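Side-chain contacts in probable amidase (Thermus thermophilus, PDB 2DC0), which belongs to the amidase family and is probably an amidase, an alpha/beta protein built round a large mixed beta sheet clothed with helices: residues Glu367-Glu371 and Ser372-Gly376; Lys375-Arg378 and Glu379-Thr383; Glu97-Ala100 and Val101-Arg105. All coordinates share one frame; numbering follows the deposited sequence.

Interaction 1: residues Glu367-Glu371 and Ser372-Gly376; sequences EVELE and SGRKG
Leu370 and Gly373 face each other as the hydrogen-bonded pair that closes a beta hairpin, with strands 367-370 and 373-376 joined by a type I turn. The backbone of Leu370 both gives and receives a bond here, and Val368 with Lys375 makes a second reciprocal pair, Val368 N reaching Lys375 O at 2.9 Å. On one face of this two-stranded ribbon Leu370 lies beside the start of the Lys375 chain, its CD1 3.8 Å from Lys375 CB; Val368 shares that face and meets Ala380 and Phe381 of the following helix. The other face is polar and more exposed. There Arg374, bent at chi3 (69°), folds back across its own ribbon so that its guanidinium lies over the backbone of Val368, whose O sits 4.1 Å from the plane. Glu369, likewise bent, at chi2 (-62°), brings its carboxylate to within 27° of that plane. At the turn Glu371 reaches outward to a salt bridge with Arg254, and Ser372 OG is hydrogen-bonded to Gly247 O. Two glutamates thus share one arginine unequally: the Glu367 OE1 to Arg374 NE salt bridge is long at 3.7 Å, whereas Glu369 OE2 approaches Arg374 NH1 to 2.7 Å.

Interaction 2: residues Lys375-Arg378 and Glu379-Thr383; sequences KGHR and EAFIT
His377 and Phe381, one helical turn apart, bring their rings together obliquely, centroids 4.5 Å apart. CD2 of Phe381 sits over the centre of the imidazole, 3.5 Å above the plane of the His377 ring, while the planes are tilted by 36°. The two first torsions explain the meeting: CG of His377 is anti to its own N (chi1 -178°), whereas CG of Phe381 lies beside its backbone N (chi1 -73°), which sends the rings over one another. Phe381 CD2 also comes 3.3 Å from His377 O, which lies at the edge of the phenyl ring near its plane, an oxygen that already accepts the Phe381 N-H at 2.9 Å. Further along, Ile382 turns its methyl CG2 onto Arg378 O at 3.1 Å.

On the flank that looks toward Arg248, Lys375 and Glu379 make a weak salt bridge, NZ to OE1 3.5 Å; the methylene CE of Lys375 is slightly nearer that oxygen, at 3.3 Å. Arg248 NH1, a like charge, also comes close to Lys375 NZ.

A second shell fixes these groups. His377 NE2 is hydrogen-bonded to Gln143 OE1, and the ring of Phe381 meets that of Phe178 at a steep angle. Arg378, extended from CG to NE, hydrogen-bonds through NH1 to Thr286 OG1 on helix 281-296. All of this rests on a strand-to-helix junction: Gly376 ends its strand as the N-cap of helix 377-382, and its O receives Ala380 N at 3.1 Å, the first i to i+4 bond of the helix.

Interaction 3: residues Glu97-Ala100 and Val101-Arg105; sequences EARA and VRRLR
Glu97 and Arg105 meet in a side-on, two-pronged salt bridge that marks the tight part of this helix start. Arg105 NE holds Glu97 OE2 at 2.7 Å and Arg105 NH2 holds Glu97 OE1 at 3.0 Å, each through the syn lone pair of its oxygen. Carboxylate and guanidinium are nearly coplanar, 15° apart, so both N-H groups aim almost straight. Glu97 can span the first turns because its chain is stretched out, with CG anti to its own N (chi1 175°).

Arg102 serves the same carboxylate quite differently. Its guanidinium is turned 78° from the carboxylate and lies with one face beneath Glu97 OE1; the oxygen is 3.1 Å from Arg102 NH2, yet no N-H points at it, and the attraction is one of charge alone. With two arginines around it, and Lys79 also touching its side chain, the buried Glu97 probably remains ionised.

Below the carboxylate the packing turns apolar. CG1 of Val101 lies 3.8 Å from Glu97 CG, and its other methyl, CG2, is 4.0 Å from Ala98 CB. Ala98 is the N-cap of helix 99-106, the helix of a beta-alpha-beta unit between strands 69-73 and 110-115, and its O accepts Arg102 N at 3.0 Å. Val101 and Leu104 face Leu111 of strand 110-115, while Ala100 and Leu104 reach Leu164 of strand 163-166.

The flank carrying Arg99 and Arg103 is looser, with like charges in place of the two-pronged bridge at Glu97. Arg99, bent at its second torsion, lays its guanidinium almost parallel to that of Arg103, with Arg99 NH2 over one face of the latter. NH2 of Arg99 stands 3.4 Å from NH2 of Arg103.

Interactions 1 and 2 form one continuous piece of chain, sharing Lys375 and Gly376, with their centres 9 Å apart. The hairpin of interaction 1 runs straight into the helix of interaction 2 and then packs back on it: Val368 CG2 touches Ala380 CB at 3.7 Å, and Val368 CG1 lies 3.9 Å from Phe381 CE2. Interaction 3 comes much earlier in the sequence and lies on the other side of the chain's centre. Its centre is about 41 Å from that of interaction 1 and about 33 Å from that of interaction 2, and even the nearest atoms of interactions 2 and 3 are about 21 Å apart.

Interaction 1: residues Glu367-Glu371 and Ser372-Gly376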
loop_
_atom_site.group_PDB
_atom_site.type_symbol
_atom_site.label_atom_id
_atom_site.label_comp_id
_atom_site.label_asym_id
_atom_site.label_seq_id
_atom_site.Cartn_x
_atom_site.Cartn_y
_atom_site.Cartn_z
ATOM N N GLU A 367 17.638 -0.171 -28.097
ATOM C CA GLU A 367 17.305 -1.568 -27.864
ATOM C C GLU A 367 18.519 -2.257 -27.280
ATOM O O GLU A 367 19.651 -1.922 -27.620
ATOM C CB GLU A 367 16.913 -2.277 -29.160
ATOM C CG GLU A 367 15.705 -1.711 -29.866
ATOM C CD GLU A 367 15.096 -2.709 -30.845
ATOM O OE1 GLU A 367 15.816 -3.173 -31.755
ATOM O OE2 GLU A 367 13.899 -3.033 -30.694
ATOM N N VAL A 368 18.281 -3.227 -26.407
ATOM C CA VAL A 368 19.372 -3.953 -25.786
ATOM C C VAL A 368 19.175 -5.458 -25.876
ATOM O O VAL A 368 18.099 -5.945 -26.231
ATOM C CB VAL A 368 19.522 -3.561 -24.307
ATOM C CG1 VAL A 368 19.746 -2.063 -24.196
ATOM C CG2 VAL A 368 18.274 -3.980 -23.525
ATOM N N GLU A 369 20.229 -6.187 -25.540
ATOM C CA GLU A 369 20.211 -7.638 -25.576
ATOM C C GLU A 369 20.111 -8.249 -24.184
ATOM O O GLU A 369 21.043 -8.145 -23.388
ATOM C CB GLU A 369 21.481 -8.161 -26.257
ATOM C CG GLU A 369 21.319 -8.486 -27.729
ATOM C CD GLU A 369 20.297 -9.582 -27.963
ATOM O OE1 GLU A 369 20.438 -10.671 -27.362
ATOM O OE2 GLU A 369 19.352 -9.351 -28.745
ATOM N N LEU A 370 18.977 -8.876 -23.892
ATOM C CA LEU A 370 18.789 -9.539 -22.609
ATOM C C LEU A 370 18.962 -11.032 -22.855
ATOM O O LEU A 370 19.037 -11.471 -24.003
ATOM C CB LEU A 370 17.388 -9.276 -22.050
ATOM C CG LEU A 370 17.025 -7.821 -21.744
ATOM C CD1 LEU A 370 15.655 -7.768 -21.087
ATOM C CD2 LEU A 370 18.084 -7.213 -20.828
ATOM N N GLU A 371 19.014 -11.811 -21.780
ATOM C CA GLU A 371 19.181 -13.251 -21.898
ATOM C C GLU A 371 18.029 -13.890 -22.679
ATOM O O GLU A 371 18.163 -14.993 -23.214
ATOM C CB GLU A 371 19.304 -13.881 -20.499
ATOM C CG GLU A 371 18.038 -13.814 -19.644
ATOM C CD GLU A 371 18.333 -13.878 -18.151
ATOM O OE1 GLU A 371 19.348 -14.497 -17.772
ATOM O OE2 GLU A 371 17.548 -13.321 -17.351
ATOM N N SER A 372 16.908 -13.180 -22.763
ATOM C CA SER A 372 15.725 -13.675 -23.462
ATOM C C SER A 372 15.508 -13.049 -24.841
ATOM O O SER A 372 14.496 -13.313 -25.489
ATOM C CB SER A 372 14.481 -13.423 -22.611
ATOM O OG SER A 372 14.326 -12.034 -22.379
ATOM N N GLY A 373 16.447 -12.219 -25.287
ATOM C CA GLY A 373 16.311 -11.585 -26.586
ATOM C C GLY A 373 16.315 -10.068 -26.517
ATOM O O GLY A 373 16.480 -9.494 -25.441
ATOM N N ARG A 374 16.128 -9.415 -27.660
ATOM C CA ARG A 374 16.124 -7.955 -27.706
ATOM C C ARG A 374 14.966 -7.383 -26.906
ATOM O O ARG A 374 13.921 -8.014 -26.771
ATOM C CB ARG A 374 16.037 -7.456 -29.153
ATOM C CG ARG A 374 17.079 -8.055 -30.083
ATOM C CD ARG A 374 17.375 -7.135 -31.261
ATOM N NE ARG A 374 18.070 -5.922 -30.834
ATOM C CZ ARG A 374 19.273 -5.909 -30.266
ATOM N NH1 ARG A 374 19.925 -7.046 -30.052
ATOM N NH2 ARG A 374 19.824 -4.757 -29.904
ATOM N N LYS A 375 15.151 -6.180 -26.380
ATOM C CA LYS A 375 14.107 -5.543 -25.593
ATOM C C LYS A 375 14.311 -4.035 -25.629
ATOM O O LYS A 375 15.446 -3.559 -25.663
ATOM C CB LYS A 375 14.173 -6.039 -24.142
ATOM C CG LYS A 375 12.851 -5.974 -23.392
ATOM C CD LYS A 375 11.888 -7.045 -23.893
ATOM C CE LYS A 375 10.526 -6.937 -23.211
ATOM N NZ LYS A 375 10.634 -7.056 -21.727
ATOM N N GLY A 376 13.215 -3.286 -25.633
ATOM C CA GLY A 376 13.328 -1.842 -25.642
ATOM C C GLY A 376 14.084 -1.413 -24.397
ATOM O O GLY A 376 13.956 -2.043 -23.347
#

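Interaction 2: residues Lys375-Arg378 and Glu379-Thr383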
loop_
_atom_site.group_PDB
_atom_site.type_symbol
_atom_site.label_atom_id
_atom_site.label_comp_id
_atom_site.label_asym_id
_atom_site.label_seq_id
_atom_site.Cartn_x
_atom_site.Cartn_y
_atom_site.Cartn_z
ATOM N N LYS A 375 15.151 -6.180 -26.380
ATOM C CA LYS A 375 14.107 -5.543 -25.593
ATOM C C LYS A 375 14.311 -4.035 -25.629
ATOM O O LYS A 375 15.446 -3.559 -25.663
ATOM C CB LYS A 375 14.173 -6.039 -24.142
ATOM C CG LYS A 375 12.851 -5.974 -23.392
ATOM C CD LYS A 375 11.888 -7.045 -23.893
ATOM C CE LYS A 375 10.526 -6.937 -23.211
ATOM N NZ LYS A 375 10.634 -7.056 -21.727
ATOM N N GLY A 376 13.215 -3.286 -25.633
ATOM C CA GLY A 376 13.328 -1.842 -25.642
ATOM C C GLY A 376 14.084 -1.413 -24.397
ATOM O O GLY A 376 13.956 -2.043 -23.347
ATOM N N HIS A 377 14.868 -0.344 -24.519
ATOM C CA HIS A 377 15.677 0.190 -23.424
ATOM C C HIS A 377 14.882 0.497 -22.155
ATOM O O HIS A 377 15.246 0.050 -21.067
ATOM C CB HIS A 377 16.404 1.457 -23.896
ATOM C CG HIS A 377 17.304 2.073 -22.863
ATOM N ND1 HIS A 377 16.825 2.705 -21.734
ATOM C CD2 HIS A 377 18.653 2.171 -22.804
ATOM C CE1 HIS A 377 17.841 3.166 -21.026
ATOM N NE2 HIS A 377 18.962 2.855 -21.652
ATOM N N ARG A 378 13.799 1.256 -22.293
ATOM C CA ARG A 378 12.988 1.623 -21.139
ATOM C C ARG A 378 12.501 0.429 -20.335
ATOM O O ARG A 378 12.740 0.352 -19.132
ATOM C CB ARG A 378 11.784 2.475 -21.562
ATOM C CG ARG A 378 10.871 2.859 -20.392
ATOM C CD ARG A 378 9.886 3.968 -20.765
ATOM N NE ARG A 378 9.115 4.420 -19.610
ATOM C CZ ARG A 378 8.001 3.837 -19.173
ATOM N NH1 ARG A 378 7.510 2.776 -19.795
ATOM N NH2 ARG A 378 7.380 4.306 -18.102
ATOM N N GLU A 379 11.827 -0.505 -20.997
ATOM C CA GLU A 379 11.301 -1.669 -20.299
ATOM C C GLU A 379 12.405 -2.535 -19.699
ATOM O O GLU A 379 12.228 -3.112 -18.630
ATOM C CB GLU A 379 10.404 -2.500 -21.233
ATOM C CG GLU A 379 9.763 -3.715 -20.557
ATOM C CD GLU A 379 8.552 -4.254 -21.311
ATOM O OE1 GLU A 379 8.602 -4.323 -22.557
ATOM O OE2 GLU A 379 7.556 -4.625 -20.654
ATOM N N ALA A 380 13.549 -2.624 -20.370
ATOM C CA ALA A 380 14.647 -3.425 -19.837
ATOM C C ALA A 380 15.251 -2.796 -18.572
ATOM O O ALA A 380 15.548 -3.503 -17.605
ATOM C CB ALA A 380 15.735 -3.602 -20.894
ATOM N N PHE A 381 15.402 -1.473 -18.575
ATOM C CA PHE A 381 16.017 -0.745 -17.460
ATOM C C PHE A 381 15.122 -0.124 -16.395
ATOM O O PHE A 381 15.626 0.478 -15.445
ATOM C CB PHE A 381 16.915 0.365 -18.000
ATOM C CG PHE A 381 18.195 -0.128 -18.598
ATOM C CD1 PHE A 381 19.261 -0.490 -17.783
ATOM C CD2 PHE A 381 18.343 -0.211 -19.978
ATOM C CE1 PHE A 381 20.464 -0.929 -18.334
ATOM C CE2 PHE A 381 19.538 -0.647 -20.542
ATOM C CZ PHE A 381 20.602 -1.006 -19.719
ATOM N N ILE A 382 13.821 -0.172 -16.527
ATOM C CA ILE A 382 12.917 0.332 -15.503
ATOM C C ILE A 382 12.141 -0.783 -14.799
ATOM O O ILE A 382 11.745 -0.644 -13.640
ATOM C CB ILE A 382 11.935 1.373 -16.118
ATOM C CG1 ILE A 382 11.483 2.365 -15.054
ATOM C CG2 ILE A 382 10.732 0.672 -16.731
ATOM C CD1 ILE A 382 12.567 3.306 -14.601
ATOM N N THR A 383 11.950 -1.902 -15.491
ATOM C CA THR A 383 11.201 -3.023 -14.925
ATOM C C THR A 383 11.750 -3.570 -13.609
ATOM O O THR A 383 10.978 -3.954 -12.729
ATOM C CB THR A 383 11.108 -4.195 -15.928
ATOM O OG1 THR A 383 10.507 -3.736 -17.146
ATOM C CG2 THR A 383 10.255 -5.318 -15.357
#

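Interaction 3: residues Glu97-Ala100 and Val101-Arg105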
loop_
_atom_site.group_PDB
_atom_site.type_symbol
_atom_site.label_atom_id
_atom_site.label_comp_id
_atom_site.label_asym_id
_atom_site.label_seq_id
_atom_site.Cartn_x
_atom_site.Cartn_y
_atom_site.Cartn_z
ATOM N N GLU A 97 12.342 27.578 -1.729
ATOM C CA GLU A 97 13.153 26.473 -1.245
ATOM C C GLU A 97 12.304 25.259 -0.898
ATOM O O GLU A 97 11.250 25.386 -0.267
ATOM C CB GLU A 97 13.933 26.913 -0.011
ATOM C CG GLU A 97 14.726 25.813 0.647
ATOM C CD GLU A 97 15.465 26.302 1.872
ATOM O OE1 GLU A 97 14.807 26.868 2.776
ATOM O OE2 GLU A 97 16.701 26.123 1.936
ATOM N N ALA A 98 12.766 24.084 -1.313
ATOM C CA ALA A 98 12.055 22.842 -1.037
ATOM C C ALA A 98 12.276 22.463 0.419
ATOM O O ALA A 98 13.307 22.796 1.010
ATOM C CB ALA A 98 12.562 21.729 -1.952
ATOM N N ARG A 99 11.309 21.766 1.000
ATOM C CA ARG A 99 11.417 21.358 2.394
ATOM C C ARG A 99 12.648 20.500 2.651
ATOM O O ARG A 99 13.338 20.681 3.656
ATOM C CB ARG A 99 10.173 20.582 2.825
ATOM C CG ARG A 99 10.160 20.253 4.305
ATOM C CD ARG A 99 9.920 21.508 5.130
ATOM N NE ARG A 99 9.955 21.249 6.568
ATOM C CZ ARG A 99 11.069 21.119 7.285
ATOM N NH1 ARG A 99 12.254 21.225 6.704
ATOM N NH2 ARG A 99 10.998 20.885 8.589
ATOM N N ALA A 100 12.921 19.560 1.753
ATOM C CA ALA A 100 14.075 18.681 1.922
ATOM C C ALA A 100 15.387 19.456 1.891
ATOM O O ALA A 100 16.347 19.094 2.572
ATOM C CB ALA A 100 14.073 17.596 0.846
ATOM N N VAL A 101 15.429 20.512 1.083
ATOM C CA VAL A 101 16.616 21.359 0.967
ATOM C C VAL A 101 16.809 22.133 2.272
ATOM O O VAL A 101 17.930 22.286 2.761
ATOM C CB VAL A 101 16.468 22.339 -0.229
ATOM C CG1 VAL A 101 17.569 23.398 -0.203
ATOM C CG2 VAL A 101 16.543 21.554 -1.543
ATOM N N ARG A 102 15.706 22.610 2.840
ATOM C CA ARG A 102 15.755 23.342 4.100
ATOM C C ARG A 102 16.343 22.439 5.182
ATOM O O ARG A 102 17.058 22.907 6.068
ATOM C CB ARG A 102 14.348 23.798 4.500
ATOM C CG ARG A 102 14.283 24.502 5.844
ATOM C CD ARG A 102 12.902 25.094 6.107
ATOM N NE ARG A 102 12.573 26.148 5.149
ATOM C CZ ARG A 102 11.939 25.954 3.993
ATOM N NH1 ARG A 102 11.550 24.736 3.637
ATOM N NH2 ARG A 102 11.697 26.982 3.187
ATOM N N ARG A 103 16.038 21.145 5.110
ATOM C CA ARG A 103 16.565 20.189 6.079
ATOM C C ARG A 103 18.085 20.173 5.979
ATOM O O ARG A 103 18.783 20.192 6.989
ATOM C CB ARG A 103 16.025 18.783 5.799
ATOM C CG ARG A 103 14.597 18.532 6.278
ATOM C CD ARG A 103 14.545 18.427 7.793
ATOM N NE ARG A 103 13.194 18.186 8.298
ATOM C CZ ARG A 103 12.894 18.073 9.589
ATOM N NH1 ARG A 103 13.851 18.177 10.502
ATOM N NH2 ARG A 103 11.642 17.863 9.972
ATOM N N LEU A 104 18.594 20.148 4.751
ATOM C CA LEU A 104 20.030 20.122 4.529
ATOM C C LEU A 104 20.674 21.448 4.919
ATOM O O LEU A 104 21.688 21.471 5.618
ATOM C CB LEU A 104 20.337 19.815 3.061
ATOM C CG LEU A 104 19.900 18.449 2.513
ATOM C CD1 LEU A 104 20.188 18.402 1.025
ATOM C CD2 LEU A 104 20.629 17.318 3.233
ATOM N N ARG A 105 20.082 22.551 4.472
ATOM C CA ARG A 105 20.623 23.875 4.778
ATOM C C ARG A 105 20.657 24.154 6.280
ATOM O O ARG A 105 21.665 24.631 6.803
ATOM C CB ARG A 105 19.814 24.963 4.056
ATOM C CG ARG A 105 20.286 26.399 4.324
ATOM C CD ARG A 105 19.503 27.404 3.481
ATOM N NE ARG A 105 18.082 27.443 3.827
ATOM C CZ ARG A 105 17.593 28.001 4.932
ATOM N NH1 ARG A 105 18.410 28.577 5.804
ATOM N NH2 ARG A 105 16.287 27.983 5.169
#